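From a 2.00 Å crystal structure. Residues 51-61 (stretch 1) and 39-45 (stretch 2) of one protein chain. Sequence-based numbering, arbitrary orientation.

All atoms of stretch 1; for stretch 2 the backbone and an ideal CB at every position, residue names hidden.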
# COMPACT_ATOMS: atom_id res chain seq x y z
N GLY A 51 -8.69 5.42 -10.98
CA GLY A 51 -9.80 5.55 -11.91
C GLY A 51 -10.95 6.37 -11.36
O GLY A 51 -11.94 6.57 -12.06
N TYR A 52 -10.83 6.85 -10.11
CA TYR A 52 -11.88 7.70 -9.50
C TYR A 52 -11.29 8.95 -8.86
O TYR A 52 -10.47 8.87 -7.94
CB TYR A 52 -12.65 6.88 -8.45
CG TYR A 52 -13.71 7.62 -7.66
CD1 TYR A 52 -13.37 8.47 -6.59
CD2 TYR A 52 -15.06 7.45 -7.96
CE1 TYR A 52 -14.34 9.14 -5.86
CE2 TYR A 52 -16.04 8.10 -7.23
CZ TYR A 52 -15.68 8.95 -6.18
OH TYR A 52 -16.68 9.59 -5.47
N ASP A 53 -11.68 10.12 -9.36
CA ASP A 53 -11.34 11.38 -8.69
C ASP A 53 -12.58 11.99 -8.06
O ASP A 53 -13.55 12.33 -8.78
CB ASP A 53 -10.67 12.35 -9.67
CG ASP A 53 -10.56 13.78 -9.12
OD1 ASP A 53 -10.65 13.99 -7.89
OD2 ASP A 53 -10.38 14.71 -9.95
N TYR A 54 -12.55 12.16 -6.74
CA TYR A 54 -13.71 12.70 -5.96
C TYR A 54 -14.24 14.03 -6.51
O TYR A 54 -15.45 14.32 -6.41
CB TYR A 54 -13.36 12.87 -4.47
CG TYR A 54 -14.57 13.05 -3.56
CD1 TYR A 54 -15.09 14.32 -3.27
CD2 TYR A 54 -15.23 11.93 -3.02
CE1 TYR A 54 -16.23 14.46 -2.44
CE2 TYR A 54 -16.36 12.07 -2.20
CZ TYR A 54 -16.85 13.32 -1.91
OH TYR A 54 -17.95 13.43 -1.11
N ALA A 55 -13.35 14.84 -7.07
CA ALA A 55 -13.71 16.17 -7.54
C ALA A 55 -14.55 16.14 -8.81
O ALA A 55 -15.13 17.17 -9.17
CB ALA A 55 -12.46 17.04 -7.76
N GLN A 56 -14.65 14.97 -9.46
CA GLN A 56 -15.40 14.86 -10.73
C GLN A 56 -16.91 14.74 -10.53
O GLN A 56 -17.40 14.63 -9.40
CB GLN A 56 -14.88 13.69 -11.57
CG GLN A 56 -13.40 13.71 -11.86
CD GLN A 56 -12.98 14.88 -12.72
OE1 GLN A 56 -13.51 15.09 -13.80
NE2 GLN A 56 -11.99 15.63 -12.25
N SER A 57 -17.66 14.77 -11.63
CA SER A 57 -19.11 14.77 -11.53
C SER A 57 -19.76 13.85 -12.56
O SER A 57 -20.99 13.85 -12.71
CB SER A 57 -19.67 16.19 -11.61
OG SER A 57 -19.26 16.81 -12.81
N LYS A 58 -18.94 13.06 -13.25
CA LYS A 58 -19.44 12.01 -14.12
C LYS A 58 -18.73 10.69 -13.88
O LYS A 58 -17.55 10.66 -13.55
CB LYS A 58 -19.36 12.41 -15.59
CG LYS A 58 -20.38 13.48 -15.96
CD LYS A 58 -19.97 14.22 -17.20
CE LYS A 58 -20.96 15.33 -17.49
NZ LYS A 58 -20.52 16.08 -18.68
N ILE A 59 -19.49 9.62 -14.05
CA ILE A 59 -18.99 8.26 -13.94
C ILE A 59 -19.40 7.50 -15.20
O ILE A 59 -20.53 7.60 -15.66
CB ILE A 59 -19.56 7.57 -12.68
CG1 ILE A 59 -18.85 8.12 -11.43
CG2 ILE A 59 -19.50 6.03 -12.79
CD1 ILE A 59 -19.30 7.51 -10.11
N SER A 60 -18.46 6.75 -15.75
CA SER A 60 -18.74 5.86 -16.86
C SER A 60 -19.27 4.54 -16.29
O SER A 60 -20.48 4.28 -16.36
CB SER A 60 -17.48 5.68 -17.71
OG SER A 60 -16.41 5.25 -16.88
N GLY A 61 -18.41 3.73 -15.67
CA GLY A 61 -18.81 2.43 -15.13
C GLY A 61 -17.88 1.87 -14.04
O GLY A 61 -17.24 2.63 -13.32
N UNK A 39 -13.91 -3.42 -7.23
CA UNK A 39 -14.96 -2.95 -8.13
C UNK A 39 -15.04 -1.43 -7.95
O UNK A 39 -15.71 -0.93 -7.05
CB UNK A 39 -16.30 -3.63 -7.84
N UNK A 40 -14.30 -0.73 -8.81
CA UNK A 40 -14.07 0.71 -8.67
C UNK A 40 -14.87 1.49 -9.69
O UNK A 40 -14.72 1.25 -10.90
CB UNK A 40 -12.58 1.04 -8.82
N UNK A 41 -15.71 2.44 -9.22
CA UNK A 41 -16.33 3.35 -10.16
C UNK A 41 -15.24 4.09 -10.93
O UNK A 41 -14.16 4.28 -10.39
CB UNK A 41 -17.26 4.33 -9.44
N UNK A 42 -15.52 4.47 -12.18
CA UNK A 42 -14.57 5.25 -12.98
C UNK A 42 -15.10 6.63 -13.31
O UNK A 42 -16.09 6.76 -14.02
CB UNK A 42 -14.23 4.51 -14.28
N UNK A 43 -14.44 7.67 -12.82
CA UNK A 43 -14.90 9.03 -13.14
C UNK A 43 -14.47 9.45 -14.54
O UNK A 43 -13.57 8.85 -15.13
CB UNK A 43 -14.36 10.03 -12.11
N UNK A 44 -15.11 10.49 -15.07
CA UNK A 44 -14.73 11.04 -16.38
C UNK A 44 -15.05 12.53 -16.38
O UNK A 44 -16.02 12.95 -15.72
CB UNK A 44 -15.46 10.32 -17.52
N UNK A 45 -14.24 13.35 -17.09
CA UNK A 45 -13.06 13.03 -17.89
C UNK A 45 -11.79 12.86 -17.05
O UNK A 45 -10.77 12.38 -17.56
CB UNK A 45 -12.84 14.13 -18.93

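Position 39 offers little to read: its ideal CB has nothing of stretch 1 within 5.5 Å, so this contact sets no rule and almost any side chain would do. The deposited residue is Val-39, which makes no contact here.

At position 40 the CB points sideways and again meets nothing at close range. A side chain long enough to come back toward Gly-51 and Tyr-52 could still touch them, polar or apolar. The residue is Asn-40, whose end does come nearer than its CB.

Position 41 is better defined. Its CB points toward stretch 1, 3.8 Å from Ile-59 CD1 and 4.1 Å from Tyr-52 CD2, a greasy setting that asks for a compact apolar group. Phi of -58° and psi of 150° are open to proline, and the backbone N makes no hydrogen bond to stretch 1 that proline would forfeit; valine or alanine would also suit. It is Pro-41: its CG packs 3.5 Å from Tyr-52 CD2 and its CB 4.0 Å from Ile-59 CD1.

At position 42 the backbone does much of the work. Its N donates to Gly-61 O (2.8 Å) and its O accepts from Ser-60 N (2.9 Å), while the CB points sideways, 3.5 Å from Ser-60 OG. Glycine at 51 leaves room beside it: with phi 116° and psi -1°, a CB there would be jammed against the preceding carbonyl. Many extended side chains could use that room. The choice is Arg-42, with chi1 to chi3 all t; its guanidinium lies by Gly-51 CA, and an ideal CB on Gly-51 would sit 2.5 Å from Arg-42 NH1, a clash. Arg-42 NH1 and NH2 are hydrogen-bonded elsewhere in the structure.

Position 43 is the most demanding. Its N donates to Gly-51 O (2.8 Å), and its CB lies on the sheet face shared with Ile-59, its antiparallel non-hydrogen-bonded partner. The CB is 3.8 Å from Asp-53 N, a donor, and 3.7 Å from Gln-56 CB, with the Tyr-52 ring also nearby. A small side chain with an acceptor is called for: serine would answer the donor, and a methyl would add packing. Thr-43 supplies both. In the p rotamer, its OG1 accepts from Asp-53 N at 3.0 Å, nearly straight at 172°, and its CG2 rests 3.6 Å from Tyr-52 CD2. The bond anchors the start of the type I turn from Asp-53 to Gln-56.

At position 44 the N donates to Lys-58 O (2.9 Å), and the CB takes the face on which Lys-58 also lies. Beta-branched residues or a longer aliphatic would suit this looser site. Thr-44, in the t rotamer, sets CG2 3.6 Å from Lys-58 CB. A water bridges its O (2.7 Å from the water O) to Ser-57 N (2.8 Å from the same O).

Position 45 points away, so side-chain demands are slight, but the peptide before it is cis, which favours proline. Pro-45 it is, with CD 3.5 Å from Gln-56 OE1.

Stretch 2 (39-45) VNPRTTP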
# COMPACT_ATOMS: atom_id res chain seq x y z
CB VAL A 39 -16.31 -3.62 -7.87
CG1 VAL A 39 -17.23 -3.45 -9.06
CG2 VAL A 39 -16.12 -5.10 -7.55
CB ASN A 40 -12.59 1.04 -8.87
CG ASN A 40 -12.20 2.39 -8.27
OD1 ASN A 40 -11.40 3.13 -8.86
ND2 ASN A 40 -12.76 2.74 -7.11
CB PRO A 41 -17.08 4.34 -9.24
CG PRO A 41 -16.39 4.22 -7.89
CD PRO A 41 -16.06 2.77 -7.82
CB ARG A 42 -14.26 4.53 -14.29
CG ARG A 42 -13.01 5.06 -15.02
CD ARG A 42 -12.52 4.01 -16.04
NE ARG A 42 -11.16 4.25 -16.53
CZ ARG A 42 -10.04 3.93 -15.87
NH1 ARG A 42 -10.11 3.40 -14.65
NH2 ARG A 42 -8.85 4.18 -16.41
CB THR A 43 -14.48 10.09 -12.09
OG1 THR A 43 -13.06 10.18 -12.00
CG2 THR A 43 -15.06 9.76 -10.72
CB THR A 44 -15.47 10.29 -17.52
OG1 THR A 44 -15.18 10.92 -18.77
CG2 THR A 44 -16.99 10.26 -17.28
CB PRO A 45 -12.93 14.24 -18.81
CG PRO A 45 -13.45 15.37 -17.99
CD PRO A 45 -14.55 14.79 -17.13
O HOH W 1 -16.77 15.10 -14.22
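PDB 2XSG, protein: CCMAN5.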